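Local atomic coordinates of 26S proteasome regulatory subunit RPN10 (Schizosaccharomyces pombe, PDB entry 2X5N), a protein that protects ubiquitin chains against disassembly by deubiquitinating enzymes, thereby promoting protein degradation by the 26S proteasome. Residues A[2-7]-A[103-108]; A[135-140]-A[162-167]; A[6-11]-A[109-114]. All coordinates share one frame; numbering follows the deposited sequence. Where two conformers were deposited one is given.

In the fold
All three contacts lie in one six-stranded mixed sheet of a von Willebrand factor type A domain. Contacts 1 and 3 are the first and second halves of one parallel strand pair, 3-9 with 106-113. Their centres are about 15 Å apart, and they share Met6 and Ile7. Contact 2 pairs strand 136-143 with 166-170, one of the two outermost strands. Its centre is about 12 Å from that of contact 1 and 13 Å from that of contact 3. Strand 106-113 lies between 3-9 and 136-143 and so connects contact 2 to the other two. Contact 2 comes last along the chain. Arg108 of contact 1 forms a salt bridge with Asp139 of contact 2.

Contact 1 of 3, residues A[2-7]-A[103-108]; sequences LEATMI and KIQRQR. With SO4 (sulfate ion), chain B.
Leu2 starts the pairing with its backbone O, which accepts the N-H of Arg106. A water lies 2.8 Å from Leu2 O and 2.7 Å from Ile104 O. The Leu2 side chain reaches over the turn before the partner strand: CD1 packs on Gln105 CG, and CD2 lies 3.9 Å from Ile104 CG2. A sulfate ion, probably from the crystallisation liquor, accepts bonds from Leu2 N and from NE and NH2 of Arg106.

Glu3 OE1 takes the N-H of Arg108 NE at 2.8 Å in a salt bridge. The Arg108 chain is bent at chi3 (-68°), which sets NE towards this oxygen. The oxygen lies in the guanidinium plane, but the carboxylate is turned 73° against it. A second water joins Glu3 OE1 to Arg108 NH2, while Lys39 pairs with Glu3 OE2. Ala4 bonds through N to Arg106 O at 2.8 Å and through O to Arg108 N at 3.0 Å. Its CB touches the amide of Gln105. Thr5 lies beside Arg108, with OG1 3.9 Å from Arg108 CB. Met6 N continues the ladder, bonding to Arg108 O at 2.9 Å.

This is regular parallel pairing in the Rossmann-like sheet of a von Willebrand factor type A domain.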
loop_
_atom_site.group_PDB
_atom_site.type_symbol
_atom_site.label_atom_id
_atom_site.label_comp_id
_atom_site.label_asym_id
_atom_site.label_seq_id
_atom_site.Cartn_x
_atom_site.Cartn_y
_atom_site.Cartn_z
ATOM N N LEU A 2 -10.294 -13.540 5.154
ATOM C CA LEU A 2 -10.952 -13.258 3.894
ATOM C C LEU A 2 -11.083 -11.742 3.730
ATOM O O LEU A 2 -11.851 -11.088 4.443
ATOM C CB LEU A 2 -12.314 -13.938 3.856
ATOM C CG LEU A 2 -13.161 -13.618 2.630
ATOM C CD1 LEU A 2 -12.534 -14.160 1.380
ATOM C CD2 LEU A 2 -14.548 -14.236 2.794
ATOM N N GLU A 3 -10.281 -11.191 2.820
ATOM C CA GLU A 3 -10.196 -9.752 2.630
ATOM C C GLU A 3 -9.856 -9.383 1.181
ATOM O O GLU A 3 -9.195 -10.133 0.456
ATOM C CB GLU A 3 -9.183 -9.117 3.606
ATOM C CG GLU A 3 -7.733 -9.574 3.410
ATOM C CD GLU A 3 -6.778 -9.015 4.448
ATOM O OE1 GLU A 3 -7.128 -8.044 5.143
ATOM O OE2 GLU A 3 -5.646 -9.537 4.558
ATOM N N ALA A 4 -10.321 -8.201 0.794
ATOM C CA ALA A 4 -9.960 -7.527 -0.443
ATOM C C ALA A 4 -8.963 -6.451 -0.091
ATOM O O ALA A 4 -9.196 -5.660 0.836
ATOM C CB ALA A 4 -11.192 -6.862 -1.040
ATOM N N THR A 5 -7.873 -6.377 -0.841
ATOM C CA THR A 5 -6.793 -5.453 -0.519
ATOM C C THR A 5 -6.484 -4.586 -1.716
ATOM O O THR A 5 -6.195 -5.094 -2.805
ATOM C CB THR A 5 -5.505 -6.216 -0.136
ATOM O OG1 THR A 5 -5.758 -7.096 0.966
ATOM C CG2 THR A 5 -4.376 -5.288 0.260
ATOM N N MET A 6 -6.533 -3.273 -1.510
ATOM C CA MET A 6 -6.028 -2.340 -2.505
ATOM C C MET A 6 -4.590 -2.003 -2.155
ATOM O O MET A 6 -4.321 -1.518 -1.050
ATOM C CB MET A 6 -6.854 -1.057 -2.564
ATOM C CG MET A 6 -8.272 -1.229 -3.112
ATOM S SD MET A 6 -8.352 -1.859 -4.788
ATOM C CE MET A 6 -7.502 -0.664 -5.684
ATOM N N ILE A 7 -3.688 -2.279 -3.092
ATOM C CA ILE A 7 -2.271 -1.987 -2.953
ATOM C C ILE A 7 -1.976 -0.686 -3.702
ATOM O O ILE A 7 -2.252 -0.573 -4.879
ATOM C CB ILE A 7 -1.378 -3.158 -3.459
ATOM C CG1 ILE A 7 -1.715 -4.453 -2.688
ATOM C CG2 ILE A 7 0.058 -2.771 -3.271
ATOM C CD1 ILE A 7 -1.106 -5.714 -3.227
ATOM N N LYS A 103 -18.779 -9.081 -1.057
ATOM C CA LYS A 103 -18.792 -8.132 0.037
ATOM C C LYS A 103 -18.586 -8.759 1.406
ATOM O O LYS A 103 -18.475 -8.052 2.401
ATOM C CB LYS A 103 -20.033 -7.257 -0.059
ATOM C CG LYS A 103 -19.861 -6.306 -1.256
ATOM C CD LYS A 103 -21.018 -5.391 -1.507
ATOM C CE LYS A 103 -20.714 -4.448 -2.682
ATOM N NZ LYS A 103 -20.681 -5.222 -3.908
ATOM N N ILE A 104 -18.483 -10.086 1.465
ATOM C CA ILE A 104 -18.061 -10.731 2.707
ATOM C C ILE A 104 -16.601 -10.401 2.997
ATOM O O ILE A 104 -16.188 -10.387 4.149
ATOM C CB ILE A 104 -18.246 -12.273 2.715
ATOM C CG1 ILE A 104 -19.652 -12.664 2.245
ATOM C CG2 ILE A 104 -17.983 -12.814 4.123
ATOM C CD1 ILE A 104 -19.937 -14.147 2.304
ATOM N N GLN A 105 -15.826 -10.125 1.958
ATOM C CA GLN A 105 -14.442 -9.725 2.180
ATOM C C GLN A 105 -14.330 -8.489 3.063
ATOM O O GLN A 105 -14.977 -7.483 2.823
ATOM C CB GLN A 105 -13.783 -9.411 0.833
ATOM C CG GLN A 105 -13.425 -10.597 -0.044
ATOM C CD GLN A 105 -12.922 -10.125 -1.371
ATOM O OE1 GLN A 105 -13.606 -9.391 -2.088
ATOM N NE2 GLN A 105 -11.671 -10.408 -1.640
ATOM N N ARG A 106 -13.454 -8.582 4.054
ATOM C CA ARG A 106 -12.997 -7.428 4.797
ATOM C C ARG A 106 -12.262 -6.484 3.860
ATOM O O ARG A 106 -11.879 -6.868 2.757
ATOM C CB ARG A 106 -12.056 -7.875 5.914
ATOM C CG ARG A 106 -12.666 -8.870 6.913
ATOM C CD ARG A 106 -11.565 -9.553 7.690
ATOM N NE ARG A 106 -12.001 -10.633 8.582
ATOM C CZ ARG A 106 -12.408 -10.451 9.830
ATOM N NH1 ARG A 106 -12.499 -9.224 10.329
ATOM N NH2 ARG A 106 -12.752 -11.495 10.571
ATOM N N GLN A 107 -12.051 -5.253 4.307
ATOM C CA GLN A 107 -11.438 -4.234 3.469
ATOM C C GLN A 107 -10.090 -3.804 4.021
ATOM O O GLN A 107 -9.962 -3.492 5.206
ATOM C CB GLN A 107 -12.358 -3.029 3.363
ATOM C CG GLN A 107 -13.757 -3.360 2.801
ATOM C CD GLN A 107 -14.604 -2.114 2.699
ATOM O OE1 GLN A 107 -14.374 -1.294 1.836
ATOM N NE2 GLN A 107 -15.559 -1.953 3.592
ATOM N N ARG A 108 -9.078 -3.807 3.140
ATOM C CA ARG A 108 -7.732 -3.422 3.554
ATOM C C ARG A 108 -7.058 -2.600 2.462
ATOM O O ARG A 108 -7.231 -2.856 1.270
ATOM C CB ARG A 108 -6.878 -4.661 3.867
ATOM C CG ARG A 108 -5.416 -4.344 4.284
ATOM C CD ARG A 108 -4.632 -5.612 4.690
ATOM N NE ARG A 108 -5.184 -6.150 5.924
ATOM C CZ ARG A 108 -4.919 -5.695 7.137
ATOM N NH1 ARG A 108 -3.978 -4.790 7.341
ATOM N NH2 ARG A 108 -5.604 -6.166 8.159
HETATM S S SO4 B . -12.096 -14.542 8.294
HETATM O O1 SO4 B . -12.076 -14.124 9.696
HETATM O O2 SO4 B . -10.955 -15.438 8.025
HETATM O O3 SO4 B . -13.346 -15.256 8.078
HETATM O O4 SO4 B . -12.060 -13.355 7.491
HETATM O O HOH W 1 -14.358 -11.641 5.625
HETATM O O HOH W 2 -8.351 -7.292 7.482
#

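Contact 2 of 3, residues A[135-140]-A[162-167]; sequences NVAIDI and SDSCHL
Asp139 and His166 stand side by side on one face of the sheet and point the same way. From Asp139, CB comes first, 3.8 Å from His166 O. The first torsion sets CG anti to the carbonyl carbon, beside the backbone N (chi1 -56°). From CG the carboxylate splits between two partners. OD1 accepts the N-H of His166 ND1 at 2.7 Å. It meets the imidazole at its edge, only 2° out of the ring plane. The ring approaches OD1 on its syn side, 34° out of the carboxylate plane. OD2 forms a salt bridge with Arg108 on the next strand, and NH1 of that arginine also bonds to Ser164 O. The carboxylate thus holds both a histidine and an arginine, and the arginine would be expected to stabilise its negative charge. An alanine in place of Asp139 would probably leave His166 ND1 without its acceptor and Arg108 NH1 without its carboxylate partner, and the imidazole freer to turn.

The pair joins parallel strands at the edge of the von Willebrand factor type A sheet, where helix 151-159 makes the crossover between 136-143 and 166-170. His166 N bonds to Ile138 O at 3.2 Å. Ile140 N bonds to His166 O at 2.9 Å.

Before the bridge pairs begin, a thiol takes the place of a backbone acceptor. Cys165 SG accepts the N-H of Ile138 at 3.4 Å. SG also packs against Ile138 CG2, and Ala137 CB lies close to Ser164. Ser164 OG is held by Ser161 O, while Asn160 OD1 accepts from Cys165 N. On the face away from His166, Leu167 CD1 meets Ile140 CG2 at 3.9 Å as the two chains cross obliquely. Helix 151-159 covers this side through Leu152, Phe155 and Gln153.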
loop_
_atom_site.group_PDB
_atom_site.type_symbol
_atom_site.label_atom_id
_atom_site.label_comp_id
_atom_site.label_asym_id
_atom_site.label_seq_id
_atom_site.Cartn_x
_atom_site.Cartn_y
_atom_site.Cartn_z
ATOM N N ASN A 135 -14.331 0.650 8.926
ATOM C CA ASN A 135 -13.848 -0.745 9.080
ATOM C C ASN A 135 -12.812 -1.181 8.008
ATOM O O ASN A 135 -12.711 -2.319 7.583
ATOM C CB ASN A 135 -15.015 -1.729 9.119
ATOM C CG ASN A 135 -15.775 -1.673 10.428
ATOM O OD1 ASN A 135 -15.170 -1.567 11.500
ATOM N ND2 ASN A 135 -17.098 -1.749 10.355
ATOM N N VAL A 136 -12.052 -0.205 7.592
ATOM C CA VAL A 136 -10.977 -0.347 6.641
ATOM C C VAL A 136 -9.635 -0.430 7.326
ATOM O O VAL A 136 -9.268 0.552 7.960
ATOM C CB VAL A 136 -11.020 0.679 5.494
ATOM C CG1 VAL A 136 -9.984 0.380 4.456
ATOM C CG2 VAL A 136 -12.413 0.761 4.895
ATOM N N ALA A 137 -8.954 -1.561 7.244
ATOM C CA ALA A 137 -7.617 -1.697 7.801
ATOM C C ALA A 137 -6.600 -1.103 6.850
ATOM O O ALA A 137 -6.845 -1.006 5.647
ATOM C CB ALA A 137 -7.302 -3.152 8.024
ATOM N N ILE A 138 -5.458 -0.703 7.391
ATOM C CA ILE A 138 -4.414 -0.141 6.559
ATOM C C ILE A 138 -3.038 -0.496 7.107
ATOM O O ILE A 138 -2.798 -0.452 8.321
ATOM C CB ILE A 138 -4.583 1.377 6.382
ATOM C CG1 ILE A 138 -3.479 1.942 5.471
ATOM C CG2 ILE A 138 -4.655 2.086 7.736
ATOM C CD1 ILE A 138 -3.840 3.215 4.770
ATOM N N ASP A 139 -2.160 -0.851 6.183
ATOM C CA ASP A 139 -0.736 -0.993 6.424
ATOM C C ASP A 139 -0.010 0.033 5.573
ATOM O O ASP A 139 -0.350 0.252 4.415
ATOM C CB ASP A 139 -0.258 -2.390 6.052
ATOM C CG ASP A 139 -1.014 -3.448 6.772
ATOM O OD1 ASP A 139 -1.161 -3.324 8.006
ATOM O OD2 ASP A 139 -1.458 -4.402 6.102
ATOM N N ILE A 140 0.999 0.655 6.158
ATOM C CA ILE A 140 1.828 1.602 5.425
ATOM C C ILE A 140 3.266 1.136 5.457
ATOM O O ILE A 140 3.788 0.809 6.514
ATOM C CB ILE A 140 1.749 3.004 6.024
ATOM C CG1 ILE A 140 0.325 3.558 5.877
ATOM C CG2 ILE A 140 2.751 3.925 5.374
ATOM C CD1 ILE A 140 0.102 4.883 6.583
ATOM N N SER A 162 -8.267 -3.747 16.756
ATOM C CA SER A 162 -7.945 -5.160 16.929
ATOM C C SER A 162 -6.588 -5.529 16.299
ATOM O O SER A 162 -6.443 -6.613 15.749
ATOM C CB SER A 162 -9.044 -6.026 16.312
ATOM O OG SER A 162 -10.311 -5.741 16.890
ATOM N N ASP A 163 -5.610 -4.626 16.396
ATOM C CA ASP A 163 -4.247 -4.850 15.908
ATOM C C ASP A 163 -4.210 -5.211 14.422
ATOM O O ASP A 163 -3.429 -6.049 13.976
ATOM C CB ASP A 163 -3.550 -5.934 16.732
ATOM C CG ASP A 163 -3.450 -5.567 18.203
ATOM O OD1 ASP A 163 -2.932 -4.466 18.511
ATOM O OD2 ASP A 163 -3.899 -6.368 19.054
ATOM N N SER A 164 -5.043 -4.532 13.650
ATOM C CA SER A 164 -5.190 -4.849 12.244
ATOM C C SER A 164 -4.320 -4.006 11.342
ATOM O O SER A 164 -4.181 -4.339 10.177
ATOM C CB SER A 164 -6.655 -4.656 11.858
ATOM O OG SER A 164 -7.030 -3.294 12.012
ATOM N N CYS A 165 -3.804 -2.903 11.869
ATOM C CA CYS A 165 -3.092 -1.916 11.075
ATOM C C CYS A 165 -1.621 -1.859 11.469
ATOM O O CYS A 165 -1.289 -2.018 12.640
ATOM C CB CYS A 165 -3.698 -0.528 11.289
ATOM S SG CYS A 165 -5.445 -0.377 10.778
ATOM N N HIS A 166 -0.743 -1.581 10.507
ATOM C CA HIS A 166 0.703 -1.625 10.732
ATOM C C HIS A 166 1.426 -0.514 10.011
ATOM O O HIS A 166 1.077 -0.170 8.889
ATOM C CB HIS A 166 1.307 -2.966 10.264
ATOM C CG HIS A 166 0.598 -4.141 10.833
ATOM N ND1 HIS A 166 -0.560 -4.649 10.289
ATOM C CD2 HIS A 166 0.853 -4.877 11.936
ATOM C CE1 HIS A 166 -0.986 -5.655 11.031
ATOM N NE2 HIS A 166 -0.141 -5.820 12.034
ATOM N N LEU A 167 2.436 0.016 10.678
ATOM C CA LEU A 167 3.404 0.905 10.064
ATOM C C LEU A 167 4.735 0.174 10.019
ATOM O O LEU A 167 5.281 -0.214 11.065
ATOM C CB LEU A 167 3.535 2.189 10.869
ATOM C CG LEU A 167 4.598 3.154 10.351
ATOM C CD1 LEU A 167 4.324 3.616 8.942
ATOM C CD2 LEU A 167 4.685 4.340 11.291
#

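Contact 3 of 3, residues A[6-11]-A[109-114]; sequences MILIDN and IVAFVG
Asp10 and Gly114 join the two segments where the strands end. Asp10 OD2 accepts the N-H of Gly114 at 3.0 Å. The amide approaches OD2 on its anti side, 26° out of the carboxylate plane. CG of Asp10 is anti to the backbone N (chi1 -172°), which brings it 3.9 Å from Gly114 N. OD2 is also bonded to the hydroxyl of Ser115, and OD1 to that of Ser12, so both oxygens of this buried carboxylate have partners.

Further back, three backbone bonds hold the parallel strands. Phe112 N meets Leu8 O at 2.9 Å. Leu8 N gives its hydrogen to Val110 O at 2.8 Å, and Val110 N bonds to Met6 O at 2.9 Å.

Packing differs on the two faces. On one, Leu8 CB touches Ala111 CB at 3.9 Å and Leu8 CD2 reaches Ile109 CG2. On the other, Ile7 CG2 comes to the edge of the Phe112 ring at CE2, 4.2 Å away. Leu8 O also lies at that ring's edge, near CD2. Helix 24-42 covers Phe112 through Gln28 and Thr31.

Asp10 and Ser12 fill the first two positions of what is the metal-binding DxSxS motif in many von Willebrand factor type A domains, where the central parallel strands end.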
loop_
_atom_site.group_PDB
_atom_site.type_symbol
_atom_site.label_atom_id
_atom_site.label_comp_id
_atom_site.label_asym_id
_atom_site.label_seq_id
_atom_site.Cartn_x
_atom_site.Cartn_y
_atom_site.Cartn_z
ATOM N N MET A 6 -6.533 -3.273 -1.510
ATOM C CA MET A 6 -6.028 -2.340 -2.505
ATOM C C MET A 6 -4.590 -2.003 -2.155
ATOM O O MET A 6 -4.321 -1.518 -1.050
ATOM C CB MET A 6 -6.854 -1.057 -2.564
ATOM C CG MET A 6 -8.272 -1.229 -3.112
ATOM S SD MET A 6 -8.352 -1.859 -4.788
ATOM C CE MET A 6 -7.502 -0.664 -5.684
ATOM N N ILE A 7 -3.688 -2.279 -3.092
ATOM C CA ILE A 7 -2.271 -1.987 -2.953
ATOM C C ILE A 7 -1.976 -0.686 -3.702
ATOM O O ILE A 7 -2.252 -0.573 -4.879
ATOM C CB ILE A 7 -1.378 -3.158 -3.459
ATOM C CG1 ILE A 7 -1.715 -4.453 -2.688
ATOM C CG2 ILE A 7 0.058 -2.771 -3.271
ATOM C CD1 ILE A 7 -1.106 -5.714 -3.227
ATOM N N LEU A 8 -1.455 0.294 -2.969
ATOM C CA LEU A 8 -1.223 1.633 -3.465
ATOM C C LEU A 8 0.273 1.866 -3.577
ATOM O O LEU A 8 0.994 1.856 -2.563
ATOM C CB LEU A 8 -1.804 2.670 -2.498
ATOM C CG LEU A 8 -3.294 3.001 -2.669
ATOM C CD1 LEU A 8 -4.176 1.740 -2.694
ATOM C CD2 LEU A 8 -3.766 3.932 -1.560
ATOM N N ILE A 9 0.733 2.079 -4.802
ATOM C CA ILE A 9 2.153 2.324 -5.060
ATOM C C ILE A 9 2.403 3.809 -5.238
ATOM O O ILE A 9 1.582 4.544 -5.789
ATOM C CB ILE A 9 2.699 1.522 -6.271
ATOM C CG1 ILE A 9 1.975 1.827 -7.595
ATOM C CG2 ILE A 9 2.659 0.031 -5.932
ATOM C CD1 ILE A 9 2.671 1.224 -8.753
ATOM N N ASP A 10 3.545 4.239 -4.727
ATOM C CA ASP A 10 4.017 5.596 -4.902
ATOM C C ASP A 10 4.828 5.641 -6.202
ATOM O O ASP A 10 5.895 5.022 -6.307
ATOM C CB ASP A 10 4.834 6.003 -3.667
ATOM C CG ASP A 10 5.229 7.472 -3.643
ATOM O OD1 ASP A 10 5.270 8.124 -4.708
ATOM O OD2 ASP A 10 5.516 7.962 -2.527
ATOM N N ASN A 11 4.288 6.333 -7.200
ATOM C CA ASN A 11 5.013 6.586 -8.458
ATOM C C ASN A 11 5.309 8.071 -8.627
ATOM O O ASN A 11 5.301 8.579 -9.753
ATOM C CB ASN A 11 4.252 6.048 -9.668
ATOM C CG ASN A 11 2.933 6.740 -9.878
ATOM O OD1 ASN A 11 2.262 7.104 -8.920
ATOM N ND2 ASN A 11 2.527 6.890 -11.143
ATOM N N ILE A 109 -6.237 -1.655 2.900
ATOM C CA ILE A 109 -5.336 -0.898 2.046
ATOM C C ILE A 109 -3.907 -1.189 2.480
ATOM O O ILE A 109 -3.610 -1.162 3.667
ATOM C CB ILE A 109 -5.606 0.627 2.179
ATOM C CG1 ILE A 109 -7.011 0.920 1.653
ATOM C CG2 ILE A 109 -4.519 1.424 1.454
ATOM C CD1 ILE A 109 -7.467 2.334 1.914
ATOM N N VAL A 110 -3.017 -1.458 1.520
ATOM C CA VAL A 110 -1.563 -1.500 1.784
ATOM C C VAL A 110 -0.938 -0.411 0.923
ATOM O O VAL A 110 -1.031 -0.489 -0.288
ATOM C CB VAL A 110 -0.936 -2.875 1.469
ATOM C CG1 VAL A 110 0.564 -2.822 1.695
ATOM C CG2 VAL A 110 -1.560 -3.921 2.364
ATOM N N ALA A 111 -0.374 0.618 1.550
ATOM C CA ALA A 111 0.133 1.766 0.827
ATOM C C ALA A 111 1.615 1.977 1.074
ATOM O O ALA A 111 2.078 1.934 2.221
ATOM C CB ALA A 111 -0.619 3.034 1.244
ATOM N N PHE A 112 2.329 2.284 0.004
ATOM C CA PHE A 112 3.716 2.690 0.071
ATOM C C PHE A 112 3.809 4.212 0.094
ATOM O O PHE A 112 3.134 4.891 -0.675
ATOM C CB PHE A 112 4.466 2.200 -1.156
ATOM C CG PHE A 112 4.644 0.716 -1.232
ATOM C CD1 PHE A 112 5.848 0.129 -0.859
ATOM C CD2 PHE A 112 3.615 -0.103 -1.695
ATOM C CE1 PHE A 112 6.037 -1.237 -0.967
ATOM C CE2 PHE A 112 3.803 -1.473 -1.799
ATOM C CZ PHE A 112 5.020 -2.037 -1.449
ATOM N N VAL A 113 4.656 4.738 0.976
ATOM C CA VAL A 113 4.928 6.158 1.028
ATOM C C VAL A 113 6.440 6.363 0.985
ATOM O O VAL A 113 7.165 5.963 1.896
ATOM C CB VAL A 113 4.357 6.780 2.319
ATOM C CG1 VAL A 113 4.775 8.270 2.422
ATOM C CG2 VAL A 113 2.834 6.622 2.358
ATOM N N GLY A 114 6.902 6.975 -0.102
ATOM C CA GLY A 114 8.309 7.318 -0.288
ATOM C C GLY A 114 8.483 8.781 -0.601
ATOM O O GLY A 114 9.522 9.195 -1.122
#